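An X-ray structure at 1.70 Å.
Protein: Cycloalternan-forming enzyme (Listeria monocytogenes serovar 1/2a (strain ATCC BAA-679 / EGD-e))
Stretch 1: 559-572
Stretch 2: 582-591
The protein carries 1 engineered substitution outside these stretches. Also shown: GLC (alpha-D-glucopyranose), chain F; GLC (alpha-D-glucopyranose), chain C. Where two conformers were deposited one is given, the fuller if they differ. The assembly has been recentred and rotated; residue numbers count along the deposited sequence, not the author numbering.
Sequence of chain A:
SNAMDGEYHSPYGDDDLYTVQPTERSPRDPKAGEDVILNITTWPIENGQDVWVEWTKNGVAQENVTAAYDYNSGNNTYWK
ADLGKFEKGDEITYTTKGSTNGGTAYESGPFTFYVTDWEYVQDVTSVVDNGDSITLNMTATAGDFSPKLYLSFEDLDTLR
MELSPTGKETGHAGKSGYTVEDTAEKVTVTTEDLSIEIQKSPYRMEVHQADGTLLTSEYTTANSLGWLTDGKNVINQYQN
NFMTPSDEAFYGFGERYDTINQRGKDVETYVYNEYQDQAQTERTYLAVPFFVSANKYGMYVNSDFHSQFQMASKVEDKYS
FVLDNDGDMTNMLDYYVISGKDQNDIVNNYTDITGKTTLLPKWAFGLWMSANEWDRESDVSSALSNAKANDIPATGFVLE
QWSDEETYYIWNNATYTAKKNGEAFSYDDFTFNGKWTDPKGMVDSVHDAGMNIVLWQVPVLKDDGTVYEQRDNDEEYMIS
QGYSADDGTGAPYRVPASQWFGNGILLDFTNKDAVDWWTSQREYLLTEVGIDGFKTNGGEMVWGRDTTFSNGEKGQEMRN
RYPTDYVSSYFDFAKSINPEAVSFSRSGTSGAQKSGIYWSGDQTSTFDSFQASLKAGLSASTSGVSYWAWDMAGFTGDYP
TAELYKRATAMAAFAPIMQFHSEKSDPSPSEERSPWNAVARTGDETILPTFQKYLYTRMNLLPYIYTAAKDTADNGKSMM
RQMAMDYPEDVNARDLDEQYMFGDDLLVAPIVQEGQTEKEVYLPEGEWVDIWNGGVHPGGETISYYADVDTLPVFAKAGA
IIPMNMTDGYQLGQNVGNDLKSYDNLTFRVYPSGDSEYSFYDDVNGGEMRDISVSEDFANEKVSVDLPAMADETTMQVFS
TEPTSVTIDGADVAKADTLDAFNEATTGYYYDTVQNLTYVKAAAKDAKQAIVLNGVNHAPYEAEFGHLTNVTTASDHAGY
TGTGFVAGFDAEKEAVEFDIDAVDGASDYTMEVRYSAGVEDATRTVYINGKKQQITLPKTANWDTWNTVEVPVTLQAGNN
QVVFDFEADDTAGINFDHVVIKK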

# COMPACT_ATOMS: atom_id res chain seq x y z
N ARG A 559 -9.47 -14.91 -13.70
CA ARG A 559 -10.19 -14.00 -12.78
C ARG A 559 -9.26 -12.97 -12.11
O ARG A 559 -9.54 -11.76 -12.16
CB ARG A 559 -11.04 -14.72 -11.73
CG ARG A 559 -11.71 -13.69 -10.84
CD ARG A 559 -12.69 -14.29 -9.89
NE ARG A 559 -13.23 -13.27 -8.99
CZ ARG A 559 -14.33 -12.55 -9.20
NH1 ARG A 559 -15.06 -12.67 -10.33
NH2 ARG A 559 -14.70 -11.67 -8.26
N ASN A 560 -8.16 -13.42 -11.49
CA ASN A 560 -7.28 -12.49 -10.78
C ASN A 560 -6.47 -11.60 -11.73
O ASN A 560 -6.15 -10.45 -11.40
CB ASN A 560 -6.34 -13.22 -9.82
CG ASN A 560 -7.08 -13.87 -8.64
OD1 ASN A 560 -8.24 -13.55 -8.36
ND2 ASN A 560 -6.39 -14.76 -7.93
N ARG A 561 -6.15 -12.15 -12.89
CA ARG A 561 -5.32 -11.48 -13.90
C ARG A 561 -6.06 -10.40 -14.67
O ARG A 561 -5.48 -9.35 -15.00
CB ARG A 561 -4.71 -12.53 -14.86
CG ARG A 561 -3.86 -11.97 -16.02
CD ARG A 561 -2.76 -11.00 -15.58
NE ARG A 561 -1.90 -11.57 -14.54
CZ ARG A 561 -1.04 -10.87 -13.80
NH1 ARG A 561 -0.93 -9.55 -13.96
NH2 ARG A 561 -0.31 -11.49 -12.89
N TYR A 562 -7.32 -10.66 -14.99
CA TYR A 562 -8.13 -9.75 -15.81
C TYR A 562 -8.04 -8.27 -15.39
O TYR A 562 -7.77 -7.42 -16.26
CB TYR A 562 -9.59 -10.22 -15.87
CG TYR A 562 -10.40 -9.35 -16.80
CD1 TYR A 562 -10.44 -9.61 -18.18
CD2 TYR A 562 -11.14 -8.26 -16.31
CE1 TYR A 562 -11.16 -8.80 -19.04
CE2 TYR A 562 -11.87 -7.43 -17.17
CZ TYR A 562 -11.89 -7.71 -18.52
OH TYR A 562 -12.62 -6.91 -19.38
N PRO A 563 -8.26 -7.95 -14.09
CA PRO A 563 -8.19 -6.52 -13.77
C PRO A 563 -6.87 -5.86 -14.11
O PRO A 563 -6.87 -4.70 -14.55
CB PRO A 563 -8.46 -6.48 -12.24
CG PRO A 563 -8.22 -7.90 -11.77
CD PRO A 563 -8.73 -8.73 -12.91
N THR A 564 -5.75 -6.56 -13.90
CA THR A 564 -4.43 -6.00 -14.24
C THR A 564 -4.21 -5.91 -15.75
O THR A 564 -3.58 -4.95 -16.22
CB THR A 564 -3.33 -6.72 -13.45
OG1 THR A 564 -3.60 -6.49 -12.07
CG2 THR A 564 -1.92 -6.16 -13.75
N ASP A 565 -4.76 -6.84 -16.52
CA ASP A 565 -4.70 -6.70 -17.99
C ASP A 565 -5.46 -5.46 -18.44
O ASP A 565 -4.99 -4.70 -19.29
CB ASP A 565 -5.28 -7.96 -18.65
CG ASP A 565 -4.32 -9.13 -18.66
OD1 ASP A 565 -3.11 -8.95 -18.37
OD2 ASP A 565 -4.77 -10.24 -19.00
N TYR A 566 -6.64 -5.26 -17.84
CA TYR A 566 -7.48 -4.10 -18.12
C TYR A 566 -6.78 -2.80 -17.73
O TYR A 566 -6.65 -1.87 -18.54
CB TYR A 566 -8.80 -4.31 -17.36
CG TYR A 566 -9.62 -3.07 -16.96
CD1 TYR A 566 -9.95 -2.07 -17.90
CD2 TYR A 566 -10.13 -2.96 -15.67
CE1 TYR A 566 -10.72 -0.97 -17.53
CE2 TYR A 566 -10.91 -1.86 -15.30
CZ TYR A 566 -11.22 -0.89 -16.25
OH TYR A 566 -12.00 0.21 -15.90
N VAL A 567 -6.32 -2.73 -16.48
CA VAL A 567 -5.74 -1.49 -15.96
C VAL A 567 -4.46 -1.14 -16.72
O VAL A 567 -4.24 0.03 -17.11
CB VAL A 567 -5.50 -1.60 -14.43
CG1 VAL A 567 -4.58 -0.50 -13.91
CG2 VAL A 567 -6.84 -1.55 -13.70
N SER A 568 -3.61 -2.15 -16.93
CA SER A 568 -2.36 -1.91 -17.66
C SER A 568 -2.61 -1.48 -19.10
O SER A 568 -1.90 -0.60 -19.61
CB SER A 568 -1.43 -3.13 -17.61
OG SER A 568 -1.98 -4.24 -18.31
N SER A 569 -3.63 -2.06 -19.75
CA SER A 569 -3.93 -1.70 -21.15
C SER A 569 -4.27 -0.22 -21.27
O SER A 569 -3.74 0.47 -22.16
CB SER A 569 -5.07 -2.54 -21.73
OG SER A 569 -4.65 -3.88 -21.94
N TYR A 570 -5.14 0.25 -20.38
CA TYR A 570 -5.52 1.66 -20.37
C TYR A 570 -4.36 2.57 -19.98
O TYR A 570 -4.22 3.66 -20.56
CB TYR A 570 -6.64 1.88 -19.39
CG TYR A 570 -8.04 1.89 -19.96
CD1 TYR A 570 -8.78 0.70 -20.05
CD2 TYR A 570 -8.66 3.09 -20.30
CE1 TYR A 570 -10.11 0.72 -20.50
CE2 TYR A 570 -9.98 3.12 -20.75
CZ TYR A 570 -10.70 1.93 -20.84
OH TYR A 570 -12.03 1.94 -21.25
N PHE A 571 -3.57 2.17 -18.98
CA PHE A 571 -2.45 2.98 -18.50
C PHE A 571 -1.44 3.20 -19.64
O PHE A 571 -1.03 4.34 -19.89
CB PHE A 571 -1.75 2.30 -17.31
CG PHE A 571 -0.56 3.06 -16.76
CD1 PHE A 571 -0.74 4.25 -16.03
CD2 PHE A 571 0.74 2.59 -16.97
CE1 PHE A 571 0.37 4.95 -15.53
CE2 PHE A 571 1.84 3.29 -16.48
CZ PHE A 571 1.66 4.47 -15.75
N ASP A 572 -1.07 2.10 -20.31
CA ASP A 572 -0.12 2.16 -21.43
C ASP A 572 -0.67 2.97 -22.59
O ASP A 572 0.04 3.78 -23.20
CB ASP A 572 0.22 0.76 -21.95
CG ASP A 572 0.99 -0.08 -20.93
OD1 ASP A 572 1.43 0.47 -19.90
OD2 ASP A 572 1.13 -1.30 -21.19
C1 GLC F . -21.83 -0.57 -6.38
C2 GLC F . -20.66 -1.04 -7.25
C3 GLC F . -19.38 -0.24 -6.98
C4 GLC F . -19.62 1.26 -7.20
C5 GLC F . -20.82 1.67 -6.32
C6 GLC F . -21.24 3.12 -6.50
O1 GLC F . -21.61 -0.96 -5.01
O2 GLC F . -20.42 -2.43 -7.00
O3 GLC F . -18.33 -0.74 -7.80
O4 GLC F . -18.47 2.05 -6.82
O5 GLC F . -22.00 0.86 -6.46
O6 GLC F . -20.77 3.78 -5.33
C1 GLC C . -17.57 2.45 -7.89
C2 GLC C . -16.33 3.14 -7.30
C3 GLC C . -16.64 4.53 -6.71
C4 GLC C . -17.39 5.40 -7.74
C5 GLC C . -18.51 4.61 -8.42
C6 GLC C . -19.18 5.37 -9.56
O2 GLC C . -15.64 2.26 -6.41
O3 GLC C . -15.44 5.22 -6.32
O4 GLC C . -17.94 6.56 -7.09
O5 GLC C . -18.10 3.32 -8.91
O6 GLC C . -20.32 4.58 -9.95
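Stretch 2 (582-591) VSFSRSGTSG

Stretch 1 is helical throughout, and from Asp565 N to Arg561 O (3.0 Å) onward its i to i-4 bonds are regular; earlier, the nitrogens of Asn560, Pro563 and Thr564 lack a bond to the preceding turn, and Pro563 has no amide hydrogen to give. Stretch 2 has strand conformation at Phe584 and Ser585 and continues as loop, where psi of -23° at Arg586 and -13° at Gly591 interrupts the extended course. The register gives its direction: Phe571 CA to Ser583 CA (5.6 Å), Val567 CA to Ser585 CA (7.0 Å), Thr564 CA to Gly588 CA (4.8 Å) and Asn560 CA to Thr589 CA (5.9 Å) show it running against the helix sequence. Along Ser583 to Arg586 the CA-to-CB bonds alternate: Ser583 and Ser585 point toward the helix, Phe584 and Arg586 away. Arg586, chi1 p with chi2 and chi3 t, instead reaches the sugars: its NH1 donates to O3 of GLC chain F at 2.8 Å.

Thr564, chi1 m, places OG1 where Thr589 N donates to it at 3.0 Å (159°). The same OG1 lies 3.2 Å from Gly588 CA, and an ideal CB on Gly588 would come within 2.7 Å of it, a clash. A water bonded to Thr564 OG1 (2.7 Å) donates to Ser587 O (2.8 Å).

Arg561 starts away from stretch 2, but chi2 and chi3, both p, fold the chain back. NH1 and NH2 each donate to Ser590 O at 3.0 Å (139°), so the carbonyl lies at the guanidinium edge, while Thr589 CG2 covers one face, 3.6 Å from NH2. Gly591, at phi/psi 95/-13, has a backbone that itself calls for glycine.

Packing continues with Val567, chi1 t, whose CG1 lies 3.4 Å from Ser585 OG. Ser583, chi1 m, sets OG 3.4 Å from Phe571 CA and near the ring's edge; a second water joins this OG (2.7 Å) to Val567 O (2.8 Å).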

# COMPACT_ATOMS: atom_id res chain seq x y z
N VAL A 582 -2.04 9.54 -15.98
CA VAL A 582 -2.00 8.69 -14.78
C VAL A 582 -3.29 7.88 -14.71
O VAL A 582 -4.37 8.43 -14.95
CB VAL A 582 -1.90 9.59 -13.53
CG1 VAL A 582 -2.06 8.80 -12.23
CG2 VAL A 582 -0.56 10.32 -13.53
N SER A 583 -3.20 6.59 -14.36
CA SER A 583 -4.39 5.78 -14.02
C SER A 583 -4.66 5.74 -12.52
O SER A 583 -3.73 5.83 -11.71
CB SER A 583 -4.21 4.36 -14.52
OG SER A 583 -4.19 4.33 -15.95
N PHE A 584 -5.94 5.52 -12.17
CA PHE A 584 -6.40 5.51 -10.79
C PHE A 584 -7.38 4.34 -10.77
O PHE A 584 -8.44 4.39 -11.42
CB PHE A 584 -7.07 6.88 -10.54
CG PHE A 584 -7.28 7.22 -9.08
CD1 PHE A 584 -8.37 6.68 -8.37
CD2 PHE A 584 -6.45 8.16 -8.45
CE1 PHE A 584 -8.60 7.01 -7.04
CE2 PHE A 584 -6.69 8.50 -7.10
CZ PHE A 584 -7.76 7.92 -6.40
N SER A 585 -7.01 3.25 -10.07
CA SER A 585 -7.75 1.97 -10.19
C SER A 585 -7.91 1.31 -8.83
O SER A 585 -7.30 1.75 -7.86
CB SER A 585 -6.99 1.01 -11.10
OG SER A 585 -6.69 1.64 -12.34
N ARG A 586 -8.75 0.27 -8.74
CA ARG A 586 -8.91 -0.42 -7.45
C ARG A 586 -8.54 -1.88 -7.42
O ARG A 586 -8.21 -2.40 -6.35
CB ARG A 586 -10.32 -0.23 -6.87
CG ARG A 586 -11.39 -0.90 -7.68
CD ARG A 586 -12.74 -0.78 -6.99
NE ARG A 586 -13.62 -1.74 -7.65
CZ ARG A 586 -14.95 -1.68 -7.66
NH1 ARG A 586 -15.60 -0.69 -7.03
NH2 ARG A 586 -15.62 -2.64 -8.30
N SER A 587 -8.55 -2.54 -8.58
CA SER A 587 -8.44 -4.00 -8.62
C SER A 587 -7.19 -4.47 -9.31
O SER A 587 -6.74 -3.84 -10.27
CB SER A 587 -9.64 -4.61 -9.35
OG SER A 587 -9.60 -6.04 -9.21
N GLY A 588 -6.65 -5.60 -8.85
CA GLY A 588 -5.52 -6.20 -9.58
C GLY A 588 -4.86 -7.34 -8.84
O GLY A 588 -5.32 -7.75 -7.77
N THR A 589 -3.80 -7.86 -9.44
CA THR A 589 -3.02 -8.92 -8.79
C THR A 589 -1.53 -8.59 -8.92
O THR A 589 -1.18 -7.43 -9.14
CB THR A 589 -3.44 -10.33 -9.30
OG1 THR A 589 -2.84 -11.33 -8.47
CG2 THR A 589 -3.07 -10.51 -10.76
N SER A 590 -0.65 -9.58 -8.75
CA SER A 590 0.79 -9.33 -8.94
C SER A 590 1.06 -8.64 -10.28
O SER A 590 0.50 -9.03 -11.32
CB SER A 590 1.57 -10.65 -8.91
OG SER A 590 1.18 -11.47 -9.98
N GLY A 591 1.89 -7.60 -10.24
CA GLY A 591 2.17 -6.75 -11.42
C GLY A 591 1.30 -5.50 -11.48
O GLY A 591 1.59 -4.60 -12.27
O HOH W 1 -4.33 -3.90 -11.78
O HOH W 2 -5.80 2.25 -16.30